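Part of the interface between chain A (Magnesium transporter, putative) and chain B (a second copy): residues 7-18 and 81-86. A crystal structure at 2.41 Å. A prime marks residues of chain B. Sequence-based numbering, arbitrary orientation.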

# COMPACT_ATOMS: atom_id res chain seq x y z
N ASP A 7 -4.11 -13.92 -12.67
CA ASP A 7 -5.53 -14.37 -12.63
C ASP A 7 -6.13 -14.18 -11.22
O ASP A 7 -6.69 -15.13 -10.66
CB ASP A 7 -5.61 -15.84 -13.09
N LEU A 8 -6.05 -12.97 -10.64
CA LEU A 8 -6.32 -12.74 -9.19
C LEU A 8 -7.77 -12.36 -8.92
O LEU A 8 -8.44 -11.80 -9.78
CB LEU A 8 -5.39 -11.66 -8.56
CG LEU A 8 -4.12 -12.07 -7.76
CD1 LEU A 8 -2.84 -11.91 -8.59
CD2 LEU A 8 -3.97 -11.29 -6.44
N LEU A 9 -8.22 -12.63 -7.69
CA LEU A 9 -9.62 -12.46 -7.28
C LEU A 9 -10.01 -11.02 -6.96
O LEU A 9 -11.00 -10.48 -7.47
CB LEU A 9 -9.91 -13.30 -6.02
CG LEU A 9 -11.32 -13.19 -5.40
CD1 LEU A 9 -12.36 -13.59 -6.42
CD2 LEU A 9 -11.50 -14.01 -4.12
N PHE A 10 -9.25 -10.42 -6.05
CA PHE A 10 -9.58 -9.08 -5.60
C PHE A 10 -9.31 -8.10 -6.75
O PHE A 10 -9.97 -7.07 -6.84
CB PHE A 10 -8.85 -8.75 -4.29
CG PHE A 10 -9.10 -9.79 -3.17
CD1 PHE A 10 -10.29 -9.77 -2.41
CD2 PHE A 10 -8.16 -10.81 -2.89
CE1 PHE A 10 -10.54 -10.73 -1.38
CE2 PHE A 10 -8.39 -11.79 -1.86
CZ PHE A 10 -9.58 -11.75 -1.11
N ALA A 11 -8.41 -8.44 -7.68
CA ALA A 11 -8.26 -7.69 -8.96
C ALA A 11 -9.51 -7.79 -9.90
O ALA A 11 -9.62 -7.04 -10.88
CB ALA A 11 -6.98 -8.15 -9.73
N GLN A 12 -10.44 -8.69 -9.59
CA GLN A 12 -11.61 -8.94 -10.41
C GLN A 12 -12.87 -8.28 -9.84
O GLN A 12 -13.92 -8.32 -10.48
CB GLN A 12 -11.86 -10.45 -10.51
CG GLN A 12 -11.28 -11.14 -11.69
CD GLN A 12 -11.56 -12.61 -11.64
OE1 GLN A 12 -12.46 -13.13 -12.31
NE2 GLN A 12 -10.81 -13.31 -10.80
N LEU A 13 -12.77 -7.69 -8.65
CA LEU A 13 -13.92 -7.04 -8.00
C LEU A 13 -13.71 -5.55 -7.85
O LEU A 13 -12.72 -5.13 -7.29
CB LEU A 13 -14.13 -7.61 -6.61
CG LEU A 13 -14.94 -8.90 -6.47
CD1 LEU A 13 -15.15 -9.16 -5.02
CD2 LEU A 13 -16.30 -8.85 -7.18
N SER A 14 -14.63 -4.73 -8.31
CA SER A 14 -14.49 -3.30 -8.14
C SER A 14 -14.94 -2.88 -6.74
O SER A 14 -15.74 -3.57 -6.08
CB SER A 14 -15.30 -2.56 -9.20
OG SER A 14 -16.69 -2.70 -8.99
N PRO A 15 -14.47 -1.72 -6.30
CA PRO A 15 -14.98 -1.22 -5.04
C PRO A 15 -16.51 -1.05 -5.06
O PRO A 15 -17.15 -1.19 -4.00
CB PRO A 15 -14.26 0.11 -4.84
CG PRO A 15 -13.50 0.38 -6.06
CD PRO A 15 -13.56 -0.77 -6.97
N GLU A 16 -17.08 -0.79 -6.23
CA GLU A 16 -18.55 -0.66 -6.38
C GLU A 16 -19.25 -2.00 -6.14
O GLU A 16 -20.34 -2.05 -5.57
CB GLU A 16 -18.95 -0.16 -7.78
CG GLU A 16 -18.48 1.27 -8.16
CD GLU A 16 -17.07 1.35 -8.81
OE1 GLU A 16 -16.31 0.36 -8.79
OE2 GLU A 16 -16.71 2.42 -9.32
N ASP A 17 -18.64 -3.07 -6.62
CA ASP A 17 -19.15 -4.39 -6.37
C ASP A 17 -19.21 -4.61 -4.87
O ASP A 17 -20.20 -5.09 -4.35
CB ASP A 17 -18.22 -5.44 -6.99
CG ASP A 17 -18.09 -5.31 -8.53
OD1 ASP A 17 -18.99 -4.70 -9.19
OD2 ASP A 17 -17.09 -5.85 -9.07
N LEU A 18 -18.16 -4.23 -4.17
CA LEU A 18 -18.11 -4.45 -2.73
C LEU A 18 -19.25 -3.73 -2.05
O LEU A 18 -19.94 -4.33 -1.23
CB LEU A 18 -16.77 -4.01 -2.14
CG LEU A 18 -15.53 -4.83 -2.54
CD1 LEU A 18 -14.25 -4.20 -1.97
CD2 LEU A 18 -15.64 -6.31 -2.09
N ARG B 81 -20.58 -16.88 -11.51
CA ARG B 81 -20.55 -16.45 -12.92
C ARG B 81 -19.58 -15.26 -13.13
O ARG B 81 -19.04 -15.10 -14.22
CB ARG B 81 -21.95 -16.14 -13.46
CG ARG B 81 -22.89 -17.39 -13.65
CD ARG B 81 -22.59 -18.27 -14.90
N ARG B 82 -19.34 -14.46 -12.10
CA ARG B 82 -18.58 -13.22 -12.27
C ARG B 82 -17.09 -13.34 -11.94
O ARG B 82 -16.34 -12.45 -12.20
CB ARG B 82 -19.17 -12.14 -11.39
CG ARG B 82 -18.76 -12.30 -9.90
CD ARG B 82 -19.58 -11.45 -8.95
NE ARG B 82 -19.56 -10.01 -9.28
CZ ARG B 82 -20.11 -9.05 -8.52
NH1 ARG B 82 -20.71 -9.34 -7.36
NH2 ARG B 82 -20.04 -7.79 -8.93
N ILE B 83 -16.69 -14.42 -11.30
CA ILE B 83 -15.32 -14.59 -10.81
C ILE B 83 -14.76 -15.84 -11.40
O ILE B 83 -15.44 -16.86 -11.44
CB ILE B 83 -15.28 -14.78 -9.28
CG1 ILE B 83 -15.47 -13.45 -8.57
CG2 ILE B 83 -14.00 -15.32 -8.85
CD1 ILE B 83 -14.79 -12.25 -9.28
N GLU B 84 -13.52 -15.76 -11.86
CA GLU B 84 -12.79 -16.92 -12.31
C GLU B 84 -11.76 -17.20 -11.24
O GLU B 84 -11.01 -16.34 -10.85
CB GLU B 84 -12.14 -16.62 -13.64
CG GLU B 84 -12.19 -17.77 -14.63
CD GLU B 84 -11.62 -17.37 -15.95
OE1 GLU B 84 -11.19 -16.19 -16.10
OE2 GLU B 84 -11.60 -18.23 -16.85
N LEU B 85 -11.76 -18.41 -10.72
CA LEU B 85 -10.87 -18.78 -9.65
C LEU B 85 -10.41 -20.22 -9.82
O LEU B 85 -11.21 -21.10 -10.17
CB LEU B 85 -11.62 -18.65 -8.36
CG LEU B 85 -10.81 -18.33 -7.14
CD1 LEU B 85 -10.27 -16.94 -7.34
CD2 LEU B 85 -11.77 -18.42 -5.94
N ASP B 86 -9.13 -20.45 -9.59
CA ASP B 86 -8.57 -21.78 -9.68
C ASP B 86 -9.24 -22.76 -8.70
O ASP B 86 -9.49 -22.41 -7.54
CB ASP B 86 -7.06 -21.71 -9.41
CG ASP B 86 -6.33 -22.98 -9.78
OD1 ASP B 86 -6.65 -23.58 -10.83
OD2 ASP B 86 -5.43 -23.38 -9.03
O HOH W 1 -21.82 -6.72 -6.53

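The polar centre of this contact is the carboxamide of Gln12, which pairs with the backbone of Glu84′ in both directions. Glu84′ N donates to Gln12 OE1 at 2.9 Å, and Gln12 NE2 donates to Glu84′ O at 3.0 Å, each with an N-H...acceptor angle of 167°. One side chain thus satisfies the amide and the carbonyl of a single residue in a segment that has just left its helix. The second amide hydrogen is also used: Gln12 NE2 donates to Leu8 O at 3.0 Å within its own chain. This bond ties the carboxamide to the turn that carries it, where Gln12 N donates to Leu9 O at 2.8 Å.

Asp17 supplies the charged contact. Its OD1 lies 3.3 Å from Arg82′ NH2 in a salt bridge, while OD2 accepts from Ser14 N at 2.8 Å. The carboxylate therefore serves the start of its own helix as well as the neighbouring chain. Ser14, at the N-cap, completes the reciprocal arrangement, its OG accepting from Asp17 N at 3.1 Å. Water 1 adds a second link between Asp17 and Arg82′: it accepts from Arg82′ NH1 at 3.0 Å and donates to Asp17 O at 3.2 Å. Leu13 covers one face of the guanidinium, with its CD2 4.0 Å from Arg82′ CZ, so the arginine combines polar bonding with apolar packing.

Apolar side chains fill in around these bonds. Leu9 CD1 approaches Ile83′ CG2 to 3.4 Å, a tight contact, and Leu9 CB lies 3.9 Å from Leu85′ CD1. Ile83′ also reaches Leu13, with CD1 4.3 Å from Leu13 CD2, and packs against the aliphatic part of Gln12, whose CB is 3.7 Å from Ile83′ CD1. Together the two stretches bury 385 Å², counting both sides.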